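Local coordinates for bifunctional protein FolD (Thermus thermophilus, PDB 6V6Y) that probably oxidises 5,10-methylenetetrahydrofolate with NADP+ and then hydrolyses the methenyl product to 10-formyltetrahydrofolate, as a homodimer in one-carbon metabolism, at residues E73-R78 with Q104-A109; R33-G38 with E64-D69; G220-D225 with V246-T251. One frame throughout, in Å; residues are numbered along the deposited sequence.

Interaction 1: E73-R78 with Q104-A109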
ATOM      1  N   GLU A  73      14.021 -20.966 -14.671  1.00 56.99           N
ATOM      2  CA  GLU A  73      15.402 -20.517 -14.780  1.00 60.28           C
ATOM      3  C   GLU A  73      15.665 -19.880 -16.139  1.00 56.63           C
ATOM      4  O   GLU A  73      16.415 -18.901 -16.237  1.00 55.00           O
ATOM      5  CB  GLU A  73      16.362 -21.694 -14.539  1.00 59.86           C
ATOM      6  CG  GLU A  73      16.119 -22.531 -13.254  1.00 70.63           C
ATOM      7  CD  GLU A  73      14.735 -23.236 -13.162  1.00 73.96           C
ATOM      8  OE1 GLU A  73      13.998 -23.315 -14.181  1.00 71.98           O
ATOM      9  OE2 GLU A  73      14.376 -23.701 -12.051  1.00 76.46           O
ATOM     10  N   ALA A  74      15.064 -20.426 -17.201  1.00 57.45           N
ATOM     11  CA  ALA A  74      15.192 -19.810 -18.520  1.00 57.88           C
ATOM     12  C   ALA A  74      14.451 -18.471 -18.586  1.00 54.37           C
ATOM     13  O   ALA A  74      14.981 -17.499 -19.141  1.00 53.84           O
ATOM     14  CB  ALA A  74      14.685 -20.768 -19.601  1.00 56.92           C
ATOM     15  N   LEU A  75      13.235 -18.397 -18.027  1.00 50.32           N
ATOM     16  CA  LEU A  75      12.518 -17.120 -17.958  1.00 47.06           C
ATOM     17  C   LEU A  75      13.348 -16.049 -17.270  1.00 49.15           C
ATOM     18  O   LEU A  75      13.464 -14.921 -17.767  1.00 47.31           O
ATOM     19  CB  LEU A  75      11.193 -17.284 -17.222  1.00 50.24           C
ATOM     20  CG  LEU A  75       9.872 -17.022 -17.942  1.00 56.27           C
ATOM     21  CD1 LEU A  75       8.748 -16.960 -16.924  1.00 52.82           C
ATOM     22  CD2 LEU A  75       9.901 -15.745 -18.790  1.00 49.04           C
ATOM     23  N   LEU A  76      13.929 -16.382 -16.112  1.00 47.27           N
ATOM     24  CA  LEU A  76      14.720 -15.402 -15.375  1.00 49.08           C
ATOM     25  C   LEU A  76      15.962 -14.996 -16.155  1.00 52.66           C
ATOM     26  O   LEU A  76      16.373 -13.828 -16.114  1.00 54.66           O
ATOM     27  CB  LEU A  76      15.116 -15.960 -14.002  1.00 49.44           C
ATOM     28  CG  LEU A  76      13.980 -16.188 -13.009  1.00 52.23           C
ATOM     29  CD1 LEU A  76      14.455 -16.989 -11.800  1.00 54.09           C
ATOM     30  CD2 LEU A  76      13.387 -14.859 -12.588  1.00 50.81           C
ATOM     31  N   GLU A  77      16.592 -15.946 -16.850  1.00 53.68           N
ATOM     32  CA  GLU A  77      17.716 -15.598 -17.718  1.00 55.53           C
ATOM     33  C   GLU A  77      17.280 -14.620 -18.810  1.00 51.58           C
ATOM     34  O   GLU A  77      17.946 -13.603 -19.058  1.00 50.18           O
ATOM     35  CB  GLU A  77      18.313 -16.868 -18.326  1.00 55.14           C
ATOM     36  CG  GLU A  77      19.753 -16.731 -18.805  1.00 65.64           C
ATOM     37  CD  GLU A  77      20.233 -17.968 -19.563  1.00 70.53           C
ATOM     38  OE1 GLU A  77      20.903 -17.795 -20.609  1.00 74.19           O
ATOM     39  OE2 GLU A  77      19.936 -19.104 -19.111  1.00 72.13           O
ATOM     40  N   ARG A  78      16.151 -14.905 -19.465  1.00 46.52           N
ATOM     41  CA  ARG A  78      15.692 -14.020 -20.531  1.00 45.34           C
ATOM     42  C   ARG A  78      15.437 -12.615 -20.006  1.00 48.26           C
ATOM     43  O   ARG A  78      15.877 -11.628 -20.612  1.00 46.87           O
ATOM     44  CB  ARG A  78      14.436 -14.569 -21.188  1.00 43.86           C
ATOM     45  CG  ARG A  78      13.966 -13.710 -22.355  1.00 46.15           C
ATOM     46  CD  ARG A  78      15.129 -13.377 -23.312  1.00 45.23           C
ATOM     47  NE  ARG A  78      14.695 -12.651 -24.512  1.00 47.79           N
ATOM     48  CZ  ARG A  78      15.540 -12.090 -25.377  1.00 47.61           C
ATOM     49  NH1 ARG A  78      16.848 -12.178 -25.164  1.00 41.33           N
ATOM     50  NH2 ARG A  78      15.090 -11.441 -26.448  1.00 40.26           N
ATOM     51  N   GLN A 104       5.872 -14.238  -8.193  1.00 56.94           N
ATOM     52  CA  GLN A 104       6.573 -13.180  -7.464  1.00 59.86           C
ATOM     53  C   GLN A 104       8.052 -13.141  -7.848  1.00 53.49           C
ATOM     54  O   GLN A 104       8.617 -12.067  -8.093  1.00 52.74           O
ATOM     55  CB  GLN A 104       6.389 -13.373  -5.941  1.00 58.95           C
ATOM     56  CG  GLN A 104       7.549 -12.852  -5.045  1.00 62.03           C
ATOM     57  CD  GLN A 104       7.280 -12.954  -3.511  1.00 70.77           C
ATOM     58  OE1 GLN A 104       6.467 -13.767  -3.047  1.00 73.63           O
ATOM     59  NE2 GLN A 104       7.967 -12.115  -2.733  1.00 59.35           N
ATOM     60  N   ARG A 105       8.680 -14.310  -7.958  1.00 54.64           N
ATOM     61  CA  ARG A 105      10.094 -14.363  -8.301  1.00 55.09           C
ATOM     62  C   ARG A 105      10.352 -13.781  -9.691  1.00 54.32           C
ATOM     63  O   ARG A 105      11.345 -13.074  -9.899  1.00 51.59           O
ATOM     64  CB  ARG A 105      10.590 -15.804  -8.208  1.00 58.51           C
ATOM     65  CG  ARG A 105      12.070 -15.956  -8.474  1.00 63.27           C
ATOM     66  CD  ARG A 105      12.869 -16.125  -7.197  1.00 69.58           C
ATOM     67  NE  ARG A 105      14.240 -16.580  -7.459  1.00 78.60           N
ATOM     68  CZ  ARG A 105      15.229 -15.806  -7.919  1.00 80.32           C
ATOM     69  NH1 ARG A 105      15.015 -14.519  -8.186  1.00 73.40           N
ATOM     70  NH2 ARG A 105      16.443 -16.320  -8.116  1.00 84.45           N
ATOM     71  N   VAL A 106       9.454 -14.038 -10.647  1.00 53.81           N
ATOM     72  CA  VAL A 106       9.625 -13.511 -12.002  1.00 49.42           C
ATOM     73  C   VAL A 106       9.432 -11.998 -12.019  1.00 50.16           C
ATOM     74  O   VAL A 106      10.257 -11.254 -12.569  1.00 48.06           O
ATOM     75  CB  VAL A 106       8.658 -14.210 -12.973  1.00 51.45           C
ATOM     76  CG1 VAL A 106       8.510 -13.405 -14.272  1.00 48.89           C
ATOM     77  CG2 VAL A 106       9.129 -15.626 -13.245  1.00 47.33           C
ATOM     78  N   LEU A 107       8.337 -11.524 -11.416  1.00 48.11           N
ATOM     79  CA  LEU A 107       8.042 -10.094 -11.393  1.00 47.43           C
ATOM     80  C   LEU A 107       9.149  -9.306 -10.704  1.00 47.57           C
ATOM     81  O   LEU A 107       9.523  -8.218 -11.161  1.00 47.70           O
ATOM     82  CB  LEU A 107       6.689  -9.854 -10.700  1.00 46.37           C
ATOM     83  CG  LEU A 107       5.494 -10.481 -11.427  1.00 47.48           C
ATOM     84  CD1 LEU A 107       4.139 -10.223 -10.718  1.00 44.86           C
ATOM     85  CD2 LEU A 107       5.458  -9.963 -12.853  1.00 48.14           C
ATOM     86  N   GLU A 108       9.683  -9.830  -9.593  1.00 47.82           N
ATOM     87  CA  GLU A 108      10.777  -9.147  -8.901  1.00 52.35           C
ATOM     88  C   GLU A 108      12.080  -9.164  -9.695  1.00 49.76           C
ATOM     89  O   GLU A 108      12.979  -8.363  -9.401  1.00 50.13           O
ATOM     90  CB  GLU A 108      11.003  -9.767  -7.518  1.00 48.43           C
ATOM     91  CG  GLU A 108       9.820  -9.565  -6.561  1.00 52.61           C
ATOM     92  CD  GLU A 108      10.183  -9.825  -5.100  1.00 56.03           C
ATOM     93  OE1 GLU A 108      11.357 -10.165  -4.820  1.00 58.83           O
ATOM     94  OE2 GLU A 108       9.293  -9.692  -4.230  1.00 54.76           O
ATOM     95  N   ALA A 109      12.201 -10.043 -10.697  1.00 48.48           N
ATOM     96  CA  ALA A 109      13.388 -10.051 -11.553  1.00 50.96           C
ATOM     97  C   ALA A 109      13.397  -8.911 -12.560  1.00 47.81           C
ATOM     98  O   ALA A 109      14.473  -8.512 -13.011  1.00 48.51           O
ATOM     99  CB  ALA A 109      13.503 -11.377 -12.301  1.00 47.48           C
TER
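This is a small apolar contact between two nearly parallel helices of the catalytic domain. The axes of segments 73-78 and 104-109 run 13° apart and come no closer than 9.9 Å. No hydrogen bond crosses between them. Leu-76 carries most of the contact. Its CG stands anti to the carbonyl carbon (chi1 -67°), and the two methyls then take different partners. Leu-76 CD2 presses on Ala-109 CB at 3.5 Å, a close methyl-to-methyl approach. Leu-76 CD2 also lies over the helix backbone, 3.8 Å from Arg-105 O. Leu-76 CD1 sits over the centre of one face of the Arg-105 guanidinium, 4.1 Å from Arg-105 CZ. The Arg-105 chain reaches this place because it is bent at chi2 (102°), and it meets Leu-76 at about a right angle. Deeper in, Leu-75 CD1 touches Val-106 CG2 at 3.9 Å, again with the side chains crossed. Leu-75 and Val-106 are both buried and both also rest on Ile-101. Leu-75 reaches on to Ile-35 and Leu-37 of strand 31-37. The far side of segment 104-109 faces the second subunit, where Glu-108 OE2 pairs with Arg-126 of that chain. Helix 72-84 thus packs on strand 31-37 through Leu-75, and helix 103-109 packs beside it; such helix layers against a parallel sheet are typical of alpha/beta domains.

Interaction 2: R33-G38 with E64-D69; sequences RVIRLG and EVYPED
Arg-33 opens the contact with a salt bridge. Its chain bends at chi2, and Arg-33 NH1 reaches Glu-64 OE1 at 3.0 Å. The N-H...O angle is only 137°, and the guanidinium and carboxylate planes are 40° apart. OE1 also takes a salt bridge from Arg-78, so two positive charges would probably keep Glu-64 ionised. Glu-64 OE2 accepts Tyr-66 OH at 2.6 Å. One carboxylate is thus held at both oxygens. Val-34 turns its side chain from the neighbouring strand to helix 41-57, while its O receives Glu-64 N at 2.7 Å, nearly along the C=O axis. Ile-35 lies on the face with Glu-64 and Tyr-66, and its CG2 approaches Tyr-66 CD1 at 4.1 Å. Strands 31-37 and 60-66 run parallel here, joined through helix 41-57 as a beta-alpha-beta crossover. Arg-36 bonds twice to the neighbouring strand: N donates to Glu-64 O, and O accepts Tyr-66 N at 2.9 Å. Its side chain goes to the face of Val-65, bends at chi3 (64°), and runs beside that valine. Val-65 CG2 lies over one face of the guanidinium, toward its rim, 3.3 Å from Arg-36 NH2. NH1 donates in plane to Gly-38 O and also pairs with Glu-39. Leu-37 returns to the tyrosine face, its CG 3.7 Å from Pro-67 O. Gly-38, with positive phi, leaves the strand, and its N still donates to Tyr-66 O at 3.1 Å.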
ATOM      1  N   ARG A  33       8.804  -5.044 -24.732  1.00 42.64           N
ATOM      2  CA  ARG A  33       8.874  -6.492 -24.867  1.00 42.04           C
ATOM      3  C   ARG A  33       7.788  -7.129 -24.017  1.00 45.10           C
ATOM      4  O   ARG A  33       7.715  -6.882 -22.811  1.00 45.94           O
ATOM      5  CB  ARG A  33      10.226  -7.039 -24.424  1.00 41.96           C
ATOM      6  CG  ARG A  33      11.327  -6.786 -25.367  1.00 45.12           C
ATOM      7  CD  ARG A  33      11.062  -7.352 -26.747  1.00 47.38           C
ATOM      8  NE  ARG A  33      11.963  -6.683 -27.666  1.00 49.39           N
ATOM      9  CZ  ARG A  33      13.206  -7.093 -27.897  1.00 53.23           C
ATOM     10  NH1 ARG A  33      13.655  -8.192 -27.293  1.00 48.09           N
ATOM     11  NH2 ARG A  33      13.986  -6.418 -28.739  1.00 53.47           N
ATOM     12  N   VAL A  34       6.981  -7.977 -24.636  1.00 42.06           N
ATOM     13  CA  VAL A  34       5.929  -8.700 -23.949  1.00 46.00           C
ATOM     14  C   VAL A  34       6.250 -10.181 -24.035  1.00 47.21           C
ATOM     15  O   VAL A  34       6.420 -10.723 -25.136  1.00 45.96           O
ATOM     16  CB  VAL A  34       4.553  -8.393 -24.550  1.00 47.01           C
ATOM     17  CG1 VAL A  34       3.483  -9.173 -23.804  1.00 46.47           C
ATOM     18  CG2 VAL A  34       4.298  -6.898 -24.479  1.00 44.20           C
ATOM     19  N   ILE A  35       6.328 -10.833 -22.876  1.00 45.13           N
ATOM     20  CA  ILE A  35       6.648 -12.250 -22.759  1.00 47.41           C
ATOM     21  C   ILE A  35       5.372 -13.012 -22.440  1.00 49.85           C
ATOM     22  O   ILE A  35       4.633 -12.634 -21.522  1.00 49.42           O
ATOM     23  CB  ILE A  35       7.701 -12.497 -21.663  1.00 49.27           C
ATOM     24  CG1 ILE A  35       9.036 -11.839 -22.024  1.00 47.09           C
ATOM     25  CG2 ILE A  35       7.871 -13.985 -21.420  1.00 46.91           C
ATOM     26  CD1 ILE A  35      10.058 -11.882 -20.883  1.00 42.11           C
ATOM     27  N   ARG A  36       5.124 -14.096 -23.176  1.00 47.34           N
ATOM     28  CA  ARG A  36       4.000 -14.982 -22.901  1.00 46.60           C
ATOM     29  C   ARG A  36       4.486 -16.425 -22.926  1.00 51.43           C
ATOM     30  O   ARG A  36       5.217 -16.825 -23.843  1.00 49.54           O
ATOM     31  CB  ARG A  36       2.859 -14.790 -23.911  1.00 46.80           C
ATOM     32  CG  ARG A  36       1.962 -16.013 -24.038  1.00 48.91           C
ATOM     33  CD  ARG A  36       0.649 -15.731 -24.768  1.00 48.00           C
ATOM     34  NE  ARG A  36       0.828 -15.338 -26.169  1.00 52.69           N
ATOM     35  CZ  ARG A  36       0.897 -16.174 -27.209  1.00 52.30           C
ATOM     36  NH1 ARG A  36       0.827 -17.488 -27.045  1.00 48.69           N
ATOM     37  NH2 ARG A  36       1.038 -15.689 -28.436  1.00 55.99           N
ATOM     38  N   LEU A  37       4.103 -17.196 -21.910  1.00 48.47           N
ATOM     39  CA  LEU A  37       4.337 -18.634 -21.874  1.00 51.15           C
ATOM     40  C   LEU A  37       3.027 -19.344 -22.190  1.00 53.76           C
ATOM     41  O   LEU A  37       1.979 -18.980 -21.651  1.00 53.92           O
ATOM     42  CB  LEU A  37       4.877 -19.071 -20.508  1.00 51.56           C
ATOM     43  CG  LEU A  37       6.408 -19.049 -20.379  1.00 52.36           C
ATOM     44  CD1 LEU A  37       6.949 -17.614 -20.387  1.00 50.57           C
ATOM     45  CD2 LEU A  37       6.904 -19.797 -19.144  1.00 53.19           C
ATOM     46  N   GLY A  38       3.075 -20.331 -23.091  1.00 53.07           N
ATOM     47  CA  GLY A  38       1.892 -21.127 -23.378  1.00 51.02           C
ATOM     48  C   GLY A  38       0.908 -20.418 -24.286  1.00 54.27           C
ATOM     49  O   GLY A  38       1.195 -19.368 -24.867  1.00 51.37           O
ATOM     50  N   GLU A  64       7.443 -12.093 -27.251  1.00 46.53           N
ATOM     51  CA  GLU A  64       8.279 -13.290 -27.187  1.00 46.62           C
ATOM     52  C   GLU A  64       7.434 -14.403 -26.594  1.00 47.16           C
ATOM     53  O   GLU A  64       7.122 -14.383 -25.400  1.00 46.76           O
ATOM     54  CB  GLU A  64       9.542 -13.068 -26.361  1.00 41.61           C
ATOM     55  CG  GLU A  64      10.274 -11.810 -26.698  1.00 42.94           C
ATOM     56  CD  GLU A  64      11.653 -11.755 -26.078  1.00 45.37           C
ATOM     57  OE1 GLU A  64      12.402 -10.805 -26.409  1.00 47.69           O
ATOM     58  OE2 GLU A  64      11.990 -12.653 -25.261  1.00 48.99           O
ATOM     59  N   VAL A  65       7.037 -15.349 -27.434  1.00 49.73           N
ATOM     60  CA  VAL A  65       6.234 -16.489 -27.018  1.00 45.66           C
ATOM     61  C   VAL A  65       7.170 -17.653 -26.759  1.00 50.16           C
ATOM     62  O   VAL A  65       8.019 -17.979 -27.601  1.00 49.47           O
ATOM     63  CB  VAL A  65       5.192 -16.861 -28.082  1.00 46.89           C
ATOM     64  CG1 VAL A  65       4.348 -18.010 -27.580  1.00 50.18           C
ATOM     65  CG2 VAL A  65       4.333 -15.663 -28.410  1.00 46.55           C
ATOM     66  N   TYR A  66       7.026 -18.273 -25.595  1.00 47.43           N
ATOM     67  CA  TYR A  66       7.768 -19.466 -25.247  1.00 45.74           C
ATOM     68  C   TYR A  66       6.801 -20.618 -25.000  1.00 49.50           C
ATOM     69  O   TYR A  66       5.594 -20.403 -24.825  1.00 49.15           O
ATOM     70  CB  TYR A  66       8.642 -19.205 -24.014  1.00 45.55           C
ATOM     71  CG  TYR A  66       9.685 -18.150 -24.278  1.00 48.40           C
ATOM     72  CD1 TYR A  66       9.405 -16.807 -24.046  1.00 45.42           C
ATOM     73  CD2 TYR A  66      10.944 -18.492 -24.802  1.00 47.30           C
ATOM     74  CE1 TYR A  66      10.343 -15.826 -24.302  1.00 47.96           C
ATOM     75  CE2 TYR A  66      11.902 -17.509 -25.067  1.00 44.46           C
ATOM     76  CZ  TYR A  66      11.588 -16.177 -24.812  1.00 48.48           C
ATOM     77  OH  TYR A  66      12.501 -15.179 -25.060  1.00 43.89           O
ATOM     78  N   PRO A  67       7.287 -21.859 -25.024  1.00 49.24           N
ATOM     79  CA  PRO A  67       6.421 -22.985 -24.654  1.00 53.30           C
ATOM     80  C   PRO A  67       5.937 -22.869 -23.214  1.00 55.24           C
ATOM     81  O   PRO A  67       6.532 -22.197 -22.368  1.00 52.92           O
ATOM     82  CB  PRO A  67       7.321 -24.211 -24.844  1.00 52.35           C
ATOM     83  CG  PRO A  67       8.712 -23.672 -24.889  1.00 55.50           C
ATOM     84  CD  PRO A  67       8.603 -22.314 -25.494  1.00 52.70           C
ATOM     85  N   GLU A  68       4.820 -23.536 -22.949  1.00 57.21           N
ATOM     86  CA  GLU A  68       4.271 -23.550 -21.599  1.00 55.20           C
ATOM     87  C   GLU A  68       5.262 -24.132 -20.593  1.00 57.86           C
ATOM     88  O   GLU A  68       5.357 -23.650 -19.457  1.00 59.94           O
ATOM     89  CB  GLU A  68       2.967 -24.336 -21.600  1.00 57.70           C
ATOM     90  CG  GLU A  68       2.571 -24.880 -20.257  1.00 67.41           C
ATOM     91  CD  GLU A  68       1.098 -24.703 -19.986  1.00 69.47           C
ATOM     92  OE1 GLU A  68       0.312 -24.694 -20.962  1.00 71.87           O
ATOM     93  OE2 GLU A  68       0.730 -24.572 -18.794  1.00 73.77           O
ATOM     94  N   ASP A  69       6.020 -25.155 -20.990  1.00 56.11           N
ATOM     95  CA  ASP A  69       6.927 -25.848 -20.082  1.00 55.36           C
ATOM     96  C   ASP A  69       8.304 -25.208 -20.009  1.00 56.54           C
ATOM     97  O   ASP A  69       9.269 -25.876 -19.612  1.00 55.98           O
ATOM     98  CB  ASP A  69       7.047 -27.333 -20.465  1.00 57.24           C
ATOM     99  CG  ASP A  69       7.792 -27.564 -21.789  1.00 65.44           C
ATOM    100  OD1 ASP A  69       8.193 -26.587 -22.464  1.00 65.23           O
ATOM    101  OD2 ASP A  69       7.976 -28.745 -22.164  1.00 65.19           O
TER

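Interaction 3: G220-D225 with V246-T251; sequences GAIVVD and VAFALT
Segments 220-225 and 246-251 form neighbouring parallel strands in the Rossmann-type NAD(P)-binding domain. Both backbone bonds of Val-223 go to segment 246-251: its N donates to Ala-249 O with a nearly straight bond (171°), and its O accepts Thr-251 N. Val-223 CG1, anti to the backbone N, meets Leu-250 CD1 at 3.7 Å, and CG2 lies on Ala-247 CB. Leu-250 runs alongside and points the same way. Ile-222 occupies the other face. Its CG1 stands anti to the carbonyl carbon, and chi2 of -88° brings Ile-222 CD1 to the ring edge of Phe-248, 3.5 Å from Phe-248 CD1. Thr-251 OG1 stands beside the backbone N (chi1 -81°), which puts CG2 anti to it; Thr-251 CG2 is 3.7 Å from Asp-225 O. OG1 is buried beside Val-224 and has no polar partner in the model. A glycine here would probably loosen the strand end, since the methyl packing on Asp-225 would go. Backbone N atoms of Gly-227 and Asp-238 hold Asp-225 OD1, that of Val-239 holds OD2, and this side chain lies about 8 Å from the bound NADP. One water donates to Asp-225 OD2 and to Thr-251 O, at 2.8 Å each.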
ATOM      1  N   GLY A 220     -27.323   8.182  -7.758  1.00 42.84           N
ATOM      2  CA  GLY A 220     -26.368   9.133  -8.315  1.00 43.89           C
ATOM      3  C   GLY A 220     -24.905   8.753  -8.180  1.00 44.45           C
ATOM      4  O   GLY A 220     -24.035   9.619  -8.320  1.00 41.58           O
ATOM      5  N   ALA A 221     -24.602   7.487  -7.912  1.00 40.62           N
ATOM      6  CA  ALA A 221     -23.213   7.077  -7.773  1.00 42.63           C
ATOM      7  C   ALA A 221     -22.538   7.002  -9.135  1.00 43.74           C
ATOM      8  O   ALA A 221     -23.188   6.779 -10.161  1.00 44.45           O
ATOM      9  CB  ALA A 221     -23.119   5.723  -7.077  1.00 38.98           C
ATOM     10  N   ILE A 222     -21.223   7.212  -9.137  1.00 43.05           N
ATOM     11  CA  ILE A 222     -20.377   6.931 -10.298  1.00 41.85           C
ATOM     12  C   ILE A 222     -19.851   5.512 -10.138  1.00 40.91           C
ATOM     13  O   ILE A 222     -19.143   5.217  -9.168  1.00 43.06           O
ATOM     14  CB  ILE A 222     -19.215   7.934 -10.395  1.00 44.76           C
ATOM     15  CG1 ILE A 222     -19.719   9.371 -10.245  1.00 45.16           C
ATOM     16  CG2 ILE A 222     -18.389   7.715 -11.670  1.00 43.13           C
ATOM     17  CD1 ILE A 222     -20.155  10.011 -11.513  1.00 49.42           C
ATOM     18  N   VAL A 223     -20.195   4.627 -11.071  1.00 41.09           N
ATOM     19  CA  VAL A 223     -19.879   3.205 -10.962  1.00 37.76           C
ATOM     20  C   VAL A 223     -18.874   2.834 -12.051  1.00 42.86           C
ATOM     21  O   VAL A 223     -19.139   3.023 -13.248  1.00 44.69           O
ATOM     22  CB  VAL A 223     -21.147   2.344 -11.052  1.00 35.66           C
ATOM     23  CG1 VAL A 223     -20.784   0.863 -10.989  1.00 38.85           C
ATOM     24  CG2 VAL A 223     -22.116   2.716  -9.921  1.00 36.21           C
ATOM     25  N   VAL A 224     -17.731   2.286 -11.633  1.00 41.04           N
ATOM     26  CA  VAL A 224     -16.645   1.862 -12.517  1.00 39.85           C
ATOM     27  C   VAL A 224     -16.534   0.342 -12.432  1.00 38.79           C
ATOM     28  O   VAL A 224     -16.300  -0.206 -11.351  1.00 43.07           O
ATOM     29  CB  VAL A 224     -15.321   2.539 -12.135  1.00 37.92           C
ATOM     30  CG1 VAL A 224     -14.185   2.035 -12.999  1.00 36.43           C
ATOM     31  CG2 VAL A 224     -15.465   4.060 -12.243  1.00 37.27           C
ATOM     32  N   ASP A 225     -16.700  -0.339 -13.564  1.00 40.51           N
ATOM     33  CA  ASP A 225     -16.823  -1.793 -13.616  1.00 39.76           C
ATOM     34  C   ASP A 225     -15.572  -2.384 -14.258  1.00 43.62           C
ATOM     35  O   ASP A 225     -15.426  -2.368 -15.481  1.00 45.08           O
ATOM     36  CB  ASP A 225     -18.076  -2.175 -14.392  1.00 38.90           C
ATOM     37  CG  ASP A 225     -18.391  -3.662 -14.326  1.00 41.68           C
ATOM     38  OD1 ASP A 225     -17.566  -4.461 -13.827  1.00 41.58           O
ATOM     39  OD2 ASP A 225     -19.491  -4.033 -14.790  1.00 50.51           O
ATOM     40  N   VAL A 246     -29.994   3.596 -11.371  1.00 55.46           N
ATOM     41  CA  VAL A 246     -29.721   4.331 -10.145  1.00 50.29           C
ATOM     42  C   VAL A 246     -28.476   5.203 -10.277  1.00 49.11           C
ATOM     43  O   VAL A 246     -28.407   6.281  -9.683  1.00 46.45           O
ATOM     44  CB  VAL A 246     -29.599   3.362  -8.945  1.00 53.32           C
ATOM     45  CG1 VAL A 246     -30.917   2.621  -8.713  1.00 53.79           C
ATOM     46  CG2 VAL A 246     -28.471   2.381  -9.178  1.00 50.99           C
ATOM     47  N   ALA A 247     -27.493   4.771 -11.059  1.00 47.96           N
ATOM     48  CA  ALA A 247     -26.213   5.461 -11.094  1.00 47.28           C
ATOM     49  C   ALA A 247     -26.301   6.714 -11.950  1.00 47.41           C
ATOM     50  O   ALA A 247     -27.080   6.781 -12.904  1.00 49.39           O
ATOM     51  CB  ALA A 247     -25.122   4.534 -11.631  1.00 43.89           C
ATOM     52  N   PHE A 248     -25.503   7.722 -11.589  1.00 40.92           N
ATOM     53  CA  PHE A 248     -25.373   8.893 -12.443  1.00 41.62           C
ATOM     54  C   PHE A 248     -24.548   8.575 -13.689  1.00 46.38           C
ATOM     55  O   PHE A 248     -24.770   9.157 -14.759  1.00 48.42           O
ATOM     56  CB  PHE A 248     -24.748  10.034 -11.646  1.00 46.71           C
ATOM     57  CG  PHE A 248     -24.359  11.235 -12.481  1.00 49.72           C
ATOM     58  CD1 PHE A 248     -23.053  11.381 -12.947  1.00 48.33           C
ATOM     59  CD2 PHE A 248     -25.293  12.229 -12.778  1.00 45.98           C
ATOM     60  CE1 PHE A 248     -22.681  12.484 -13.707  1.00 45.80           C
ATOM     61  CE2 PHE A 248     -24.932  13.348 -13.535  1.00 45.13           C
ATOM     62  CZ  PHE A 248     -23.623  13.474 -14.003  1.00 50.24           C
ATOM     63  N   ALA A 249     -23.603   7.654 -13.574  1.00 44.79           N
ATOM     64  CA  ALA A 249     -22.749   7.292 -14.692  1.00 46.25           C
ATOM     65  C   ALA A 249     -22.176   5.911 -14.417  1.00 46.05           C
ATOM     66  O   ALA A 249     -21.875   5.572 -13.265  1.00 45.25           O
ATOM     67  CB  ALA A 249     -21.629   8.316 -14.897  1.00 42.61           C
ATOM     68  N   LEU A 250     -22.021   5.130 -15.478  1.00 40.87           N
ATOM     69  CA  LEU A 250     -21.645   3.735 -15.373  1.00 40.21           C
ATOM     70  C   LEU A 250     -20.717   3.367 -16.525  1.00 47.34           C
ATOM     71  O   LEU A 250     -20.986   3.715 -17.678  1.00 46.75           O
ATOM     72  CB  LEU A 250     -22.891   2.860 -15.380  1.00 38.20           C
ATOM     73  CG  LEU A 250     -22.650   1.393 -15.690  1.00 44.86           C
ATOM     74  CD1 LEU A 250     -21.976   0.686 -14.511  1.00 43.82           C
ATOM     75  CD2 LEU A 250     -23.968   0.744 -16.028  1.00 42.15           C
ATOM     76  N   THR A 251     -19.624   2.688 -16.195  1.00 46.97           N
ATOM     77  CA  THR A 251     -18.657   2.170 -17.171  1.00 48.12           C
ATOM     78  C   THR A 251     -19.231   0.979 -17.927  1.00 49.71           C
ATOM     79  O   THR A 251     -19.607  -0.022 -17.292  1.00 49.22           O
ATOM     80  CB  THR A 251     -17.359   1.774 -16.434  1.00 47.10           C
ATOM     81  OG1 THR A 251     -16.572   2.950 -16.215  1.00 53.11           O
ATOM     82  CG2 THR A 251     -16.517   0.722 -17.202  1.00 53.18           C
TER
HETATM   83  O   HOH W   1     -21.000  -2.308 -16.371  1.00 50.46           O

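Interactions 1 and 2 belong to one layered unit of the catalytic domain. Their centres are 12 Å apart, and helix 72-84 is the next element after strand 60-66. They touch through the salt bridge of Arg-78 NH2 with Glu-64 OE1. Interaction 3 lies in the NAD(P)-binding domain, on the opposite side of the chain's centre, about 22 Å from either at the nearest atoms. All three are partly buried. Interaction 2 involves an outer strand of its sheet and adds charged pairs to backbone bonds. Interaction 3 lies inside a wider sheet and its side chains are mostly apolar. Interaction 1 has no hydrogen bond across it and rests on packing.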